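Side-chain contacts in endo-xylogalacturonan hydrolase A (Aspergillus tubingensis, PDB 4C2L), which hydrolyses the xylose-substituted galacturonan backbone of xylogalacturonan, a component of the hairy regions of pectin: residues A[213-218]-A[249-254]; A[191-194]-A[198-201]. All blocks are in the same frame, centred on the assembly; numbering follows the deposited sequence.

Contact 1 of 2, residues A[213-218]-A[249-254]; sequences VAFKPS and KNIYVT. With NAG (2-acetamido-2-deoxy-beta-D-glucopyranose), chain B; NAG (2-acetamido-2-deoxy-beta-D-glucopyranose), chain C; SO4 (sulfate ion), chain J; SO4 (sulfate ion), chain E.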
loop_
_atom_site.group_PDB
_atom_site.type_symbol
_atom_site.label_atom_id
_atom_site.label_comp_id
_atom_site.label_asym_id
_atom_site.label_seq_id
_atom_site.Cartn_x
_atom_site.Cartn_y
_atom_site.Cartn_z
ATOM N N VAL A 213 2.109 -3.067 -0.013
ATOM C CA VAL A 213 0.652 -3.202 -0.091
ATOM C C VAL A 213 0.222 -3.446 1.336
ATOM O O VAL A 213 0.825 -4.280 2.025
ATOM C CB VAL A 213 0.216 -4.401 -0.977
ATOM C CG1 VAL A 213 -1.312 -4.537 -0.975
ATOM C CG2 VAL A 213 0.735 -4.246 -2.411
ATOM N N ALA A 214 -0.772 -2.683 1.802
ATOM C CA ALA A 214 -1.345 -2.906 3.109
ATOM C C ALA A 214 -2.804 -3.253 2.927
ATOM O O ALA A 214 -3.541 -2.539 2.225
ATOM C CB ALA A 214 -1.190 -1.675 3.995
ATOM N N PHE A 215 -3.201 -4.379 3.514
ATOM C CA PHE A 215 -4.590 -4.759 3.510
ATOM C C PHE A 215 -5.231 -4.249 4.777
ATOM O O PHE A 215 -4.905 -4.670 5.901
ATOM C CB PHE A 215 -4.745 -6.266 3.337
ATOM C CG PHE A 215 -3.970 -6.808 2.171
ATOM C CD1 PHE A 215 -4.452 -6.660 0.873
ATOM C CD2 PHE A 215 -2.740 -7.420 2.372
ATOM C CE1 PHE A 215 -3.733 -7.154 -0.217
ATOM C CE2 PHE A 215 -2.008 -7.923 1.289
ATOM C CZ PHE A 215 -2.501 -7.770 -0.007
ATOM N N LYS A 216 -6.137 -3.310 4.571
ATOM C CA LYS A 216 -6.759 -2.588 5.664
ATOM C C LYS A 216 -8.148 -3.181 5.921
ATOM O O LYS A 216 -8.626 -3.995 5.125
ATOM C CB LYS A 216 -6.844 -1.108 5.291
ATOM C CG LYS A 216 -5.475 -0.490 5.013
ATOM C CD LYS A 216 -4.594 -0.548 6.264
ATOM C CE LYS A 216 -3.404 0.415 6.186
ATOM N NZ LYS A 216 -2.461 0.158 7.314
ATOM N N PRO A 217 -8.803 -2.758 7.015
ATOM C CA PRO A 217 -10.104 -3.326 7.379
ATOM C C PRO A 217 -11.111 -3.303 6.241
ATOM O O PRO A 217 -11.208 -2.314 5.497
ATOM C CB PRO A 217 -10.551 -2.422 8.529
ATOM C CG PRO A 217 -9.270 -2.099 9.209
ATOM C CD PRO A 217 -8.303 -1.852 8.069
ATOM N N SER A 218 -11.845 -4.406 6.114
ATOM C CA SER A 218 -12.872 -4.634 5.086
ATOM C C SER A 218 -12.364 -4.884 3.664
ATOM O O SER A 218 -13.164 -4.917 2.721
ATOM C CB SER A 218 -13.989 -3.572 5.122
ATOM O OG SER A 218 -14.490 -3.470 6.443
ATOM N N LYS A 249 -10.080 -10.505 4.335
ATOM C CA LYS A 249 -10.281 -11.863 3.834
ATOM C C LYS A 249 -10.061 -12.066 2.361
ATOM O O LYS A 249 -10.161 -11.121 1.563
ATOM C CB LYS A 249 -11.668 -12.392 4.213
ATOM C CG LYS A 249 -12.820 -11.519 3.831
ATOM C CD LYS A 249 -14.097 -11.982 4.530
ATOM C CE LYS A 249 -15.271 -11.250 3.926
ATOM N NZ LYS A 249 -16.549 -11.715 4.533
ATOM N N ASN A 250 -9.775 -13.316 2.000
ATOM C CA ASN A 250 -9.755 -13.725 0.595
ATOM C C ASN A 250 -8.740 -12.911 -0.202
ATOM O O ASN A 250 -9.062 -12.235 -1.205
ATOM C CB ASN A 250 -11.161 -13.646 0.007
ATOM C CG ASN A 250 -12.171 -14.423 0.837
ATOM O OD1 ASN A 250 -11.874 -15.534 1.304
ATOM N ND2 ASN A 250 -13.354 -13.840 1.051
ATOM N N ILE A 251 -7.499 -13.013 0.259
ATOM C CA ILE A 251 -6.376 -12.268 -0.318
ATOM C C ILE A 251 -5.406 -13.251 -0.946
ATOM O O ILE A 251 -5.050 -14.260 -0.317
ATOM C CB ILE A 251 -5.628 -11.485 0.780
ATOM C CG1 ILE A 251 -6.571 -10.583 1.623
ATOM C CG2 ILE A 251 -4.432 -10.722 0.215
ATOM C CD1 ILE A 251 -7.275 -9.486 0.857
ATOM N N TYR A 252 -4.943 -12.947 -2.163
ATOM C CA TYR A 252 -3.960 -13.809 -2.807
ATOM C C TYR A 252 -2.823 -12.953 -3.340
ATOM O O TYR A 252 -3.046 -12.068 -4.168
ATOM C CB TYR A 252 -4.616 -14.621 -3.930
ATOM C CG TYR A 252 -3.638 -15.565 -4.582
ATOM C CD1 TYR A 252 -3.275 -16.758 -3.949
ATOM C CD2 TYR A 252 -3.044 -15.241 -5.798
ATOM C CE1 TYR A 252 -2.345 -17.621 -4.529
ATOM C CE2 TYR A 252 -2.119 -16.101 -6.390
ATOM C CZ TYR A 252 -1.772 -17.275 -5.743
ATOM O OH TYR A 252 -0.834 -18.116 -6.312
ATOM N N VAL A 253 -1.615 -13.215 -2.861
ATOM C CA VAL A 253 -0.441 -12.450 -3.276
ATOM C C VAL A 253 0.570 -13.438 -3.834
ATOM O O VAL A 253 0.949 -14.385 -3.154
ATOM C CB VAL A 253 0.216 -11.702 -2.114
ATOM C CG1 VAL A 253 1.441 -10.942 -2.623
ATOM C CG2 VAL A 253 -0.770 -10.727 -1.468
ATOM N N THR A 254 0.999 -13.220 -5.062
ATOM C CA THR A 254 2.009 -14.107 -5.657
ATOM C C THR A 254 3.065 -13.312 -6.422
ATOM O O THR A 254 2.773 -12.251 -6.971
ATOM C CB THR A 254 1.353 -15.185 -6.551
ATOM O OG1 THR A 254 2.322 -16.203 -6.877
ATOM C CG2 THR A 254 0.747 -14.562 -7.839
HETATM C C1 NAG B . -9.697 -17.376 -0.958
HETATM C C2 NAG B . -11.037 -17.807 -1.561
HETATM C C3 NAG B . -10.970 -17.856 -3.084
HETATM C C4 NAG B . -10.383 -16.559 -3.656
HETATM C C5 NAG B . -9.068 -16.202 -2.930
HETATM C C6 NAG B . -8.397 -14.894 -3.379
HETATM C C7 NAG B . -12.347 -19.369 -0.214
HETATM C C8 NAG B . -12.531 -20.810 0.174
HETATM N N2 NAG B . -11.367 -19.133 -1.078
HETATM O O3 NAG B . -12.271 -18.069 -3.594
HETATM O O4 NAG B . -10.166 -16.745 -5.049
HETATM O O5 NAG B . -9.282 -16.149 -1.532
HETATM O O6 NAG B . -9.312 -13.819 -3.420
HETATM O O7 NAG B . -13.075 -18.499 0.264
HETATM C C1 NAG C . -10.780 -15.671 -5.794
HETATM C C2 NAG C . -10.169 -15.620 -7.202
HETATM C C3 NAG C . -10.897 -14.694 -8.176
HETATM C C4 NAG C . -12.414 -14.671 -8.006
HETATM C C5 NAG C . -12.806 -14.672 -6.523
HETATM C C6 NAG C . -14.313 -14.790 -6.350
HETATM C C7 NAG C . -7.783 -16.051 -7.270
HETATM C C8 NAG C . -6.395 -15.481 -7.195
HETATM N N2 NAG C . -8.784 -15.185 -7.146
HETATM O O3 NAG C . -10.611 -15.165 -9.468
HETATM O O4 NAG C . -12.939 -13.536 -8.673
HETATM O O5 NAG C . -12.191 -15.764 -5.855
HETATM O O6 NAG C . -14.707 -16.040 -6.868
HETATM O O7 NAG C . -7.968 -17.254 -7.424
HETATM S S SO4 J . -16.141 -15.402 3.471
HETATM O O1 SO4 J . -15.027 -15.702 4.404
HETATM O O2 SO4 J . -16.953 -16.635 3.301
HETATM O O3 SO4 J . -15.644 -14.970 2.144
HETATM O O4 SO4 J . -16.965 -14.320 4.069
HETATM S S SO4 E . -0.665 1.108 10.342
HETATM O O1 SO4 E . 0.781 1.344 10.146
HETATM O O2 SO4 E . -0.957 1.179 11.796
HETATM O O3 SO4 E . -0.949 -0.218 9.772
HETATM O O4 SO4 E . -1.439 2.170 9.677
#
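Phe215 meets Ile251 and Val253 across the interior of the right-handed parallel beta-helix that family 28 glycosidases share, and the touching is entirely apolar. The Ile251 methyl CG2 lies over one face of the phenyl ring in a CH-pi contact, 3.7 Å from the ring centroid and 20° off the normal, shifted toward the rim; its closest ring atom is Phe215 CZ at 3.5 Å. With CG1 anti to the carbonyl carbon (chi1 -53°) and CG2 anti to the backbone N, the second branch also reaches the ring, Ile251 CD1 lying 4.0 Å from Phe215 CD1. Val253 adds one methyl, CG2, obliquely to the same end of the ring, 3.7 Å from Phe215 CZ.

On the outer side of 249-254, where the chain turns a corner at Asn250, polar groups take over. Asn250 ND2 gives a sulfate oxygen, O3, a bond of 2.8 Å, while Lys249 NZ reaches O4 of that ion at 2.7 Å; the sulfate probably comes from the crystallisation liquor. The Asn250 carbonyl O accepts from O6 of an N-acetylglucosamine at 2.7 Å, and the acetyl methyl C8 of the next sugar rests near Tyr252 CD2. This is a glycan attached to the protein itself, not substrate.

Around these three apolar residues, Val222 of strand 222-225 touches both Phe215 and Ile251, and Ile235 of strand 235-240 touches both Phe215 and Val253, while Phe289 of strand 279-294 packs on Val253 from the following coil.

Contact 2 of 2, residues A[191-194]-A[198-201]; sequences FDIG and YVTI
Ile201 spreads over one face of the Phe191 ring, using both of its branches. Its CG2 makes the CH-pi contact, 4.0 Å from the ring centroid and 19° off the normal, displaced toward the rim so that Phe191 CZ is 3.8 Å away. Its CD1 serves the other end of the ring, 3.7 Å from Phe191 CG. That two-point seat follows from chi2 near 162°, which stretches Ile201 CD1 out along the side chain, and the two side chains pass alongside each other, pointing opposite ways.

Aliphatic contacts continue the packing beside the ring. Ile193 and Val199 approach tip to tip, with Ile193 CD1 4.0 Å from Val199 CG1 and Ile193 CG2 4.1 Å from Val199 CG2. Ile193 CG1 also comes to 4.2 Å from Ile201 CD1, which therefore lies against both Phe191 and Ile193.

The two strands lie on different faces of the parallel beta-helix and belong to successive PbH1 repeats: the chain turns its corner at Tyr198, and strand 199-201 runs back at 160° to strand 191-193. Their axes stay 10.1 Å apart, a gap bridged by side chains rather than by backbone bonds.

Aromatic packing extends the layer toward the preceding coil, where Phe170 meets Phe191 edge-to-face and also touches Ile201. Val161 packs on Ile193 and Val199, and Val213 of the next coil touches Phe191 and Ile201.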
loop_
_atom_site.group_PDB
_atom_site.type_symbol
_atom_site.label_atom_id
_atom_site.label_comp_id
_atom_site.label_asym_id
_atom_site.label_seq_id
_atom_site.Cartn_x
_atom_site.Cartn_y
_atom_site.Cartn_z
ATOM N N PHE A 191 0.022 0.859 -1.731
ATOM C CA PHE A 191 -1.413 0.620 -1.898
ATOM C C PHE A 191 -1.976 0.330 -0.536
ATOM O O PHE A 191 -1.540 -0.614 0.119
ATOM C CB PHE A 191 -1.670 -0.612 -2.794
ATOM C CG PHE A 191 -1.033 -0.513 -4.136
ATOM C CD1 PHE A 191 0.299 -0.877 -4.313
ATOM C CD2 PHE A 191 -1.749 -0.019 -5.218
ATOM C CE1 PHE A 191 0.899 -0.771 -5.557
ATOM C CE2 PHE A 191 -1.148 0.086 -6.471
ATOM C CZ PHE A 191 0.179 -0.286 -6.630
ATOM N N ASP A 192 -2.947 1.139 -0.110
ATOM C CA ASP A 192 -3.672 0.867 1.118
ATOM C C ASP A 192 -5.045 0.424 0.657
ATOM O O ASP A 192 -5.834 1.258 0.185
ATOM C CB ASP A 192 -3.810 2.138 1.960
ATOM C CG ASP A 192 -2.582 2.431 2.814
ATOM O OD1 ASP A 192 -1.604 1.665 2.804
ATOM O OD2 ASP A 192 -2.625 3.450 3.510
ATOM N N ILE A 193 -5.322 -0.876 0.751
ATOM C CA ILE A 193 -6.573 -1.419 0.217
ATOM C C ILE A 193 -7.511 -1.695 1.375
ATOM O O ILE A 193 -7.274 -2.608 2.158
ATOM C CB ILE A 193 -6.324 -2.699 -0.631
ATOM C CG1 ILE A 193 -5.264 -2.423 -1.724
ATOM C CG2 ILE A 193 -7.644 -3.217 -1.221
ATOM C CD1 ILE A 193 -5.626 -1.319 -2.712
ATOM N N GLY A 194 -8.543 -0.860 1.502
ATOM C CA GLY A 194 -9.530 -0.998 2.560
ATOM C C GLY A 194 -10.826 -1.570 2.016
ATOM O O GLY A 194 -10.812 -2.509 1.207
ATOM N N TYR A 198 -12.687 -7.166 -5.141
ATOM C CA TYR A 198 -12.152 -7.419 -6.476
ATOM C C TYR A 198 -11.188 -6.316 -6.902
ATOM O O TYR A 198 -11.352 -5.666 -7.946
ATOM C CB TYR A 198 -13.272 -7.651 -7.503
ATOM C CG TYR A 198 -14.310 -8.634 -7.000
ATOM C CD1 TYR A 198 -14.001 -9.990 -6.840
ATOM C CD2 TYR A 198 -15.591 -8.205 -6.676
ATOM C CE1 TYR A 198 -14.952 -10.885 -6.358
ATOM C CE2 TYR A 198 -16.553 -9.092 -6.208
ATOM C CZ TYR A 198 -16.226 -10.423 -6.047
ATOM O OH TYR A 198 -17.197 -11.287 -5.564
ATOM N N VAL A 199 -10.186 -6.106 -6.062
ATOM C CA VAL A 199 -9.071 -5.228 -6.386
ATOM C C VAL A 199 -7.924 -6.108 -6.872
ATOM O O VAL A 199 -7.606 -7.132 -6.252
ATOM C CB VAL A 199 -8.633 -4.397 -5.157
ATOM C CG1 VAL A 199 -7.362 -3.609 -5.452
ATOM C CG2 VAL A 199 -9.752 -3.444 -4.732
ATOM N N THR A 200 -7.314 -5.713 -7.985
ATOM C CA THR A 200 -6.146 -6.414 -8.512
ATOM C C THR A 200 -4.988 -5.436 -8.678
ATOM O O THR A 200 -5.169 -4.316 -9.178
ATOM C CB THR A 200 -6.454 -7.095 -9.859
ATOM O OG1 THR A 200 -7.481 -8.079 -9.670
ATOM C CG2 THR A 200 -5.202 -7.796 -10.422
ATOM N N ILE A 201 -3.812 -5.869 -8.250
ATOM C CA ILE A 201 -2.593 -5.083 -8.389
ATOM C C ILE A 201 -1.621 -6.003 -9.101
ATOM O O ILE A 201 -1.309 -7.076 -8.590
ATOM C CB ILE A 201 -2.014 -4.692 -7.010
ATOM C CG1 ILE A 201 -2.992 -3.784 -6.268
ATOM C CG2 ILE A 201 -0.661 -3.986 -7.172
ATOM C CD1 ILE A 201 -2.731 -3.696 -4.780
#

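How the contacts relate
Contact 2 closes at 201 before contact 1 opens at 213, so the two follow in series along the chain, with centres about 7 Å apart. Their first segments are neighbours in the same parallel sheet: the backbone N of Ala214 lies 2.8 Å from Phe191 O, and that of Lys216 the same distance from Ile193 O, both probable hydrogen bonds. Their second segments lie on strands 199-207 and 246-259, which both pair with strands 222-225 and 227-230. Both contacts pack the beta-helix interior, contact 2 joining PbH1 repeats 1 and 2, contact 1 repeats 2 and 3. Phe191's side chain is about 11 Å from that of Asp210, and Phe215's about 12 Å from that of His233, both active-site residues by similarity.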